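Local atomic coordinates of tail fiber protein (Acinetobacter phage AM24, PDB entry 5W5P), a protein that probably recognises, and may degrade, the capsular polysaccharide of its Acinetobacter baumannii host as the phage's tailspike. Residues A[145-150]-A[179-184]. Sequence-based numbering, arbitrary orientation.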
loop_
_atom_site.group_PDB
_atom_site.type_symbol
_atom_site.label_atom_id
_atom_site.label_comp_id
_atom_site.label_asym_id
_atom_site.label_seq_id
_atom_site.Cartn_x
_atom_site.Cartn_y
_atom_site.Cartn_z
ATOM N N PHE A 145 -18.367 4.901 30.621
ATOM C CA PHE A 145 -17.445 4.851 31.745
ATOM C C PHE A 145 -16.561 6.095 31.770
ATOM O O PHE A 145 -16.419 6.811 30.776
ATOM C CB PHE A 145 -16.579 3.590 31.680
ATOM C CG PHE A 145 -17.370 2.310 31.649
ATOM C CD1 PHE A 145 -17.694 1.650 32.827
ATOM C CD2 PHE A 145 -17.793 1.768 30.444
ATOM C CE1 PHE A 145 -18.426 0.473 32.804
ATOM C CE2 PHE A 145 -18.518 0.591 30.412
ATOM C CZ PHE A 145 -18.841 -0.058 31.594
ATOM N N LYS A 146 -15.971 6.355 32.935
ATOM C CA LYS A 146 -15.023 7.450 33.095
ATOM C C LYS A 146 -13.758 6.909 33.739
ATOM O O LYS A 146 -13.809 6.363 34.845
ATOM C CB LYS A 146 -15.605 8.585 33.939
ATOM C CG LYS A 146 -14.579 9.633 34.325
ATOM C CD LYS A 146 -15.229 10.976 34.582
ATOM C CE LYS A 146 -15.788 11.045 35.989
ATOM N NZ LYS A 146 -16.536 12.315 36.230
HETATM N N MSE A 147 -12.630 7.060 33.050
HETATM C CA MSE A 147 -11.340 6.657 33.596
HETATM C C MSE A 147 -10.415 7.864 33.763
HETATM O O MSE A 147 -10.188 8.621 32.815
HETATM C CB MSE A 147 -10.684 5.607 32.701
HETATM C CG MSE A 147 -11.508 4.348 32.525
HETATM SE SE MSE A 147 -10.708 3.072 31.283
HETATM C CE MSE A 147 -8.957 2.883 32.119
HETATM N N MSE A 148 -9.884 8.039 34.970
HETATM C CA MSE A 148 -9.032 9.189 35.269
HETATM C C MSE A 148 -7.690 8.796 35.872
HETATM O O MSE A 148 -6.884 9.656 36.231
HETATM C CB MSE A 148 -9.748 10.141 36.219
HETATM C CG MSE A 148 -11.206 10.357 35.890
HETATM SE SE MSE A 148 -12.066 11.437 37.252
HETATM C CE MSE A 148 -11.087 13.108 36.964
ATOM N N THR A 149 -7.460 7.491 35.994
ATOM C CA THR A 149 -6.247 6.957 36.588
ATOM C C THR A 149 -5.674 5.931 35.619
ATOM O O THR A 149 -6.426 5.081 35.112
ATOM C CB THR A 149 -6.526 6.312 37.951
ATOM O OG1 THR A 149 -7.232 7.242 38.783
ATOM C CG2 THR A 149 -5.225 5.896 38.635
ATOM N N PRO A 150 -4.378 5.984 35.315
ATOM C CA PRO A 150 -3.810 5.005 34.380
ATOM C C PRO A 150 -4.020 3.585 34.884
ATOM O O PRO A 150 -3.850 3.293 36.072
ATOM C CB PRO A 150 -2.326 5.384 34.330
ATOM C CG PRO A 150 -2.301 6.834 34.696
ATOM C CD PRO A 150 -3.395 7.008 35.708
ATOM N N THR A 179 -1.215 11.461 30.428
ATOM C CA THR A 179 -0.168 10.530 30.023
ATOM C C THR A 179 -0.681 9.281 29.321
ATOM O O THR A 179 0.064 8.687 28.539
ATOM C CB THR A 179 0.663 10.096 31.242
ATOM O OG1 THR A 179 -0.171 9.365 32.149
ATOM C CG2 THR A 179 1.251 11.308 31.956
ATOM N N GLY A 180 -1.923 8.868 29.574
ATOM C CA GLY A 180 -2.471 7.657 28.989
ATOM C C GLY A 180 -3.201 6.788 29.996
ATOM O O GLY A 180 -2.584 6.287 30.944
ATOM N N ILE A 181 -4.512 6.596 29.811
ATOM C CA ILE A 181 -5.276 5.791 30.760
ATOM C C ILE A 181 -4.858 4.331 30.724
ATOM O O ILE A 181 -5.153 3.585 31.665
ATOM C CB ILE A 181 -6.795 5.888 30.516
ATOM C CG1 ILE A 181 -7.112 5.727 29.031
ATOM C CG2 ILE A 181 -7.357 7.185 31.087
ATOM C CD1 ILE A 181 -8.509 5.222 28.774
ATOM N N PHE A 182 -4.193 3.898 29.661
ATOM C CA PHE A 182 -3.671 2.545 29.558
ATOM C C PHE A 182 -2.159 2.616 29.421
ATOM O O PHE A 182 -1.637 3.363 28.583
ATOM C CB PHE A 182 -4.302 1.803 28.379
ATOM C CG PHE A 182 -5.718 1.376 28.633
ATOM C CD1 PHE A 182 -6.004 0.434 29.613
ATOM C CD2 PHE A 182 -6.766 1.932 27.918
ATOM C CE1 PHE A 182 -7.310 0.044 29.865
ATOM C CE2 PHE A 182 -8.077 1.549 28.163
ATOM C CZ PHE A 182 -8.347 0.601 29.139
ATOM N N THR A 183 -1.461 1.865 30.266
ATOM C CA THR A 183 -0.007 1.843 30.264
ATOM C C THR A 183 0.435 0.458 30.716
ATOM O O THR A 183 -0.382 -0.458 30.845
ATOM C CB THR A 183 0.546 2.965 31.152
ATOM O OG1 THR A 183 1.974 2.998 31.056
ATOM C CG2 THR A 183 0.151 2.739 32.607
ATOM N N SER A 184 1.730 0.299 30.960
ATOM C CA SER A 184 2.234 -0.951 31.504
ATOM C C SER A 184 2.099 -0.942 33.020
ATOM O O SER A 184 2.345 0.077 33.672
ATOM C CB SER A 184 3.691 -1.166 31.103
ATOM O OG SER A 184 4.538 -0.249 31.775
#
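Pro150 and Ile181 bring the two backbones together, with their CA atoms 4.0 Å apart, yet no hydrogen bond links 145-150 to 179-184. The closest backbone approach is instead a CA-H...O contact: Pro150 CA lies 3.3 Å from Ile181 O, and the angle of 136° at the hydrogen shows it to be well bent. The proline ring lies against 179-184, its CB 3.5 Å from Gly180 O and 4.0 Å from the methyl CG2 of Thr183.

The apolar half of the contact is carried by Met147, a selenomethionine. Its chain turns at the last torsion (chi3 55°), which sets CE over one face of the Phe182 ring, 4.2 Å from the centroid and 27° off the normal, a CH-pi contact. SE lies oblique to the same ring, completing a Met-aromatic pair. Ile181 crosses this side chain at about a right angle and touches it with two branches: CD1 rests 4.0 Å from Met147 SE, while CG2 packs against Met147 CB and the carbonyl O.

This contact joins successive coils of a parallel beta-helix at a corner, at the end of strand 144-147, which pairs with strand 172-175, and the start of strand 182-184. Val125 of helix 122-132 and Val173 also pack on Met147, and Val175 on Ile181, extending the buried apolar cluster. Strand 182-184 runs parallel to strand 151-153, and Thr183 reaches Asn222 of strand 219-222.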